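Local coordinates for fibronectin-binding protein (Streptococcus pyogenes, PDB 5A0L) that is a surface adhesin named for binding fibronectin, whose N-terminal domain carries an internal thioester that mediates covalent binding to the host, at residues 6-14 with 37-45. Numbering follows the deposited sequence.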
loop_
_atom_site.group_PDB
_atom_site.type_symbol
_atom_site.label_atom_id
_atom_site.label_comp_id
_atom_site.label_asym_id
_atom_site.label_seq_id
_atom_site.Cartn_x
_atom_site.Cartn_y
_atom_site.Cartn_z
ATOM N N THR A 6 -17.233 -13.123 2.239
ATOM C CA THR A 6 -18.197 -12.362 1.363
ATOM C C THR A 6 -17.557 -11.109 0.769
ATOM O O THR A 6 -16.819 -10.384 1.454
ATOM C CB THR A 6 -19.465 -11.942 2.137
ATOM O OG1 THR A 6 -19.918 -13.051 2.905
ATOM C CG2 THR A 6 -20.591 -11.522 1.187
ATOM N N VAL A 7 -17.846 -10.862 -0.507
ATOM C CA VAL A 7 -17.362 -9.653 -1.197
ATOM C C VAL A 7 -18.544 -8.780 -1.635
ATOM O O VAL A 7 -19.628 -9.270 -1.922
ATOM C CB VAL A 7 -16.418 -9.939 -2.394
ATOM C CG1 VAL A 7 -15.140 -10.609 -1.915
ATOM C CG2 VAL A 7 -17.097 -10.728 -3.487
ATOM N N PRO A 8 -18.312 -7.475 -1.728
ATOM C CA PRO A 8 -19.349 -6.577 -2.207
ATOM C C PRO A 8 -19.546 -6.691 -3.722
ATOM O O PRO A 8 -18.675 -7.151 -4.461
ATOM C CB PRO A 8 -18.798 -5.202 -1.838
ATOM C CG PRO A 8 -17.296 -5.388 -1.857
ATOM C CD PRO A 8 -17.101 -6.762 -1.291
ATOM N N ASN A 9 -20.696 -6.257 -4.196
ATOM C CA ASN A 9 -20.976 -6.187 -5.624
ATOM C C ASN A 9 -21.647 -4.851 -5.944
ATOM O O ASN A 9 -22.862 -4.681 -5.802
ATOM C CB ASN A 9 -21.835 -7.364 -6.091
ATOM C CG ASN A 9 -22.013 -7.398 -7.604
ATOM O OD1 ASN A 9 -21.567 -6.501 -8.320
ATOM N ND2 ASN A 9 -22.657 -8.435 -8.091
ATOM N N PHE A 10 -20.838 -3.890 -6.384
ATOM C CA PHE A 10 -21.282 -2.535 -6.703
ATOM C C PHE A 10 -20.952 -2.258 -8.158
ATOM O O PHE A 10 -19.851 -2.530 -8.612
ATOM C CB PHE A 10 -20.600 -1.503 -5.781
ATOM C CG PHE A 10 -21.180 -1.462 -4.378
ATOM C CD1 PHE A 10 -20.894 -2.448 -3.474
ATOM C CD2 PHE A 10 -22.015 -0.447 -3.988
ATOM C CE1 PHE A 10 -21.435 -2.436 -2.208
ATOM C CE2 PHE A 10 -22.556 -0.417 -2.715
ATOM C CZ PHE A 10 -22.272 -1.426 -1.830
ATOM N N LYS A 11 -21.876 -1.668 -8.884
ATOM C CA LYS A 11 -21.642 -1.252 -10.269
ATOM C C LYS A 11 -21.424 0.264 -10.330
ATOM O O LYS A 11 -22.215 1.052 -9.804
ATOM C CB LYS A 11 -22.814 -1.634 -11.175
ATOM C CG LYS A 11 -22.555 -1.262 -12.645
ATOM C CD LYS A 11 -23.262 -2.178 -13.638
ATOM C CE LYS A 11 -24.768 -2.097 -13.517
ATOM N NZ LYS A 11 -25.298 -0.818 -14.064
ATOM N N SER A 12 -20.305 0.660 -10.928
ATOM C CA SER A 12 -19.993 2.065 -11.067
ATOM C C SER A 12 -20.987 2.773 -12.002
ATOM O O SER A 12 -21.374 2.217 -13.018
ATOM C CB SER A 12 -18.601 2.205 -11.676
ATOM O OG SER A 12 -18.253 3.585 -11.828
ATOM N N PRO A 13 -21.312 4.039 -11.713
ATOM C CA PRO A 13 -22.065 4.789 -12.732
ATOM C C PRO A 13 -21.275 5.115 -13.997
ATOM O O PRO A 13 -21.883 5.479 -14.989
ATOM C CB PRO A 13 -22.427 6.103 -12.029
ATOM C CG PRO A 13 -21.468 6.226 -10.911
ATOM C CD PRO A 13 -21.069 4.826 -10.502
ATOM N N ASP A 14 -19.951 4.973 -13.960
ATOM C CA ASP A 14 -19.110 5.216 -15.124
ATOM C C ASP A 14 -18.338 3.926 -15.442
ATOM O O ASP A 14 -17.444 3.523 -14.668
ATOM C CB ASP A 14 -18.148 6.379 -14.830
ATOM C CG ASP A 14 -17.295 6.754 -16.031
ATOM O OD1 ASP A 14 -17.227 5.969 -17.010
ATOM O OD2 ASP A 14 -16.711 7.854 -15.984
ATOM N N VAL A 37 -9.815 -3.838 -3.553
ATOM C CA VAL A 37 -10.542 -3.539 -4.770
ATOM C C VAL A 37 -11.192 -4.813 -5.310
ATOM O O VAL A 37 -10.647 -5.921 -5.198
ATOM C CB VAL A 37 -9.653 -2.916 -5.878
ATOM C CG1 VAL A 37 -9.122 -1.558 -5.428
ATOM C CG2 VAL A 37 -8.504 -3.821 -6.279
ATOM N N ASN A 38 -12.351 -4.651 -5.939
ATOM C CA ASN A 38 -12.962 -5.747 -6.681
ATOM C C ASN A 38 -13.779 -5.238 -7.856
ATOM O O ASN A 38 -13.965 -4.006 -8.001
ATOM C CB ASN A 38 -13.710 -6.772 -5.773
ATOM C CG ASN A 38 -15.147 -6.419 -5.494
ATOM O OD1 ASN A 38 -15.528 -5.246 -5.453
ATOM N ND2 ASN A 38 -15.950 -7.460 -5.203
ATOM N N LEU A 39 -14.256 -6.136 -8.702
ATOM C CA LEU A 39 -14.886 -5.774 -9.947
ATOM C C LEU A 39 -16.219 -6.525 -10.024
ATOM O O LEU A 39 -16.263 -7.733 -10.232
ATOM C CB LEU A 39 -14.008 -6.145 -11.141
ATOM C CG LEU A 39 -14.558 -5.792 -12.510
ATOM C CD1 LEU A 39 -14.692 -4.299 -12.680
ATOM C CD2 LEU A 39 -13.657 -6.362 -13.597
ATOM N N LYS A 40 -17.315 -5.789 -9.831
ATOM C CA LYS A 40 -18.677 -6.299 -9.926
ATOM C C LYS A 40 -18.811 -7.663 -9.254
ATOM O O LYS A 40 -19.299 -8.639 -9.837
ATOM C CB LYS A 40 -19.128 -6.313 -11.378
ATOM C CG LYS A 40 -19.207 -4.879 -11.949
ATOM C CD LYS A 40 -19.717 -4.820 -13.370
ATOM C CE LYS A 40 -18.623 -5.086 -14.387
ATOM N NZ LYS A 40 -19.127 -4.859 -15.771
ATOM N N GLY A 41 -18.394 -7.694 -7.998
ATOM C CA GLY A 41 -18.609 -8.887 -7.184
ATOM C C GLY A 41 -17.581 -10.000 -7.309
ATOM O O GLY A 41 -17.765 -11.079 -6.755
ATOM N N SER A 42 -16.485 -9.730 -7.990
ATOM C CA SER A 42 -15.379 -10.665 -8.173
ATOM C C SER A 42 -14.611 -10.856 -6.899
ATOM O O SER A 42 -14.773 -10.113 -5.927
ATOM C CB SER A 42 -14.365 -10.106 -9.210
ATOM O OG SER A 42 -13.543 -8.999 -8.691
ATOM N N LYS A 43 -13.669 -11.801 -6.942
ATOM C CA LYS A 43 -12.705 -11.902 -5.886
ATOM C C LYS A 43 -11.983 -10.561 -5.717
ATOM O O LYS A 43 -11.790 -9.781 -6.694
ATOM C CB LYS A 43 -11.712 -13.009 -6.143
ATOM C CG LYS A 43 -10.468 -12.614 -6.920
ATOM C CD LYS A 43 -9.235 -13.308 -6.364
ATOM N N GLU A 44 -11.626 -10.286 -4.476
ATOM C CA GLU A 44 -11.038 -9.012 -4.099
ATOM C C GLU A 44 -9.534 -9.113 -3.992
ATOM O O GLU A 44 -8.979 -10.203 -3.756
ATOM C CB GLU A 44 -11.651 -8.453 -2.803
ATOM C CG GLU A 44 -11.200 -9.129 -1.545
ATOM C CD GLU A 44 -11.905 -8.689 -0.261
ATOM O OE1 GLU A 44 -12.871 -7.893 -0.296
ATOM O OE2 GLU A 44 -11.538 -9.221 0.812
ATOM N N TYR A 45 -8.893 -7.957 -4.137
ATOM C CA TYR A 45 -7.467 -7.833 -4.126
ATOM C C TYR A 45 -7.022 -6.822 -3.099
ATOM O O TYR A 45 -7.640 -5.753 -2.963
ATOM C CB TYR A 45 -6.983 -7.401 -5.497
ATOM C CG TYR A 45 -7.228 -8.400 -6.584
ATOM C CD1 TYR A 45 -8.438 -8.465 -7.236
ATOM C CD2 TYR A 45 -6.228 -9.300 -6.947
ATOM C CE1 TYR A 45 -8.676 -9.418 -8.235
ATOM C CE2 TYR A 45 -6.437 -10.241 -7.945
ATOM C CZ TYR A 45 -7.654 -10.303 -8.590
ATOM O OH TYR A 45 -7.842 -11.243 -9.586
HETATM O O HOH W 1 -14.684 -7.706 1.734
HETATM O O HOH W 2 -17.917 -4.765 -6.790
HETATM O O HOH W 3 -17.276 -3.014 -9.157
#
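Val7 lies against the turn of the 37-45 hairpin, where all three carbons of its side chain lie near Ser42 O and each has a further neighbour. CB sits 3.8 Å from ND2 of Asn38. CG1, anti to the valine's carbonyl carbon (chi1 -64°), comes within 3.9 Å of Glu44 OE1, an oxygen that also binds Tyr22 OH; the Val7 and Glu44 side chains pass each other pointing opposite ways. CG2 rests on two backbone carbonyls, 3.4 Å from Gly41 O and equally close to Ser42 O. The direct hydrogen bond across the contact comes from the Asn38 amide. Its ND2 donates to Pro8 O at 2.8 Å, nearly straight (175°) and in the amide plane, while its second hydrogen goes to Ser42 O at 3.0 Å. Together they hold the amide's rotation; the first ties the N-terminal chain to the hairpin, the second braces Asn38 against its own turn. Pro8 O also receives a CA-H...O contact from Gly41 CA, at 3.2 Å. Farther along, Asn9 OD1 approaches Lys40 C at 3.1 Å, and one water accepts from both Phe10 N and Gly41 N. The extended N-terminal segment thus packs across a type I' beta turn, Leu39 to Ser42, in a hairpin of the thioester domain's antiparallel barrel.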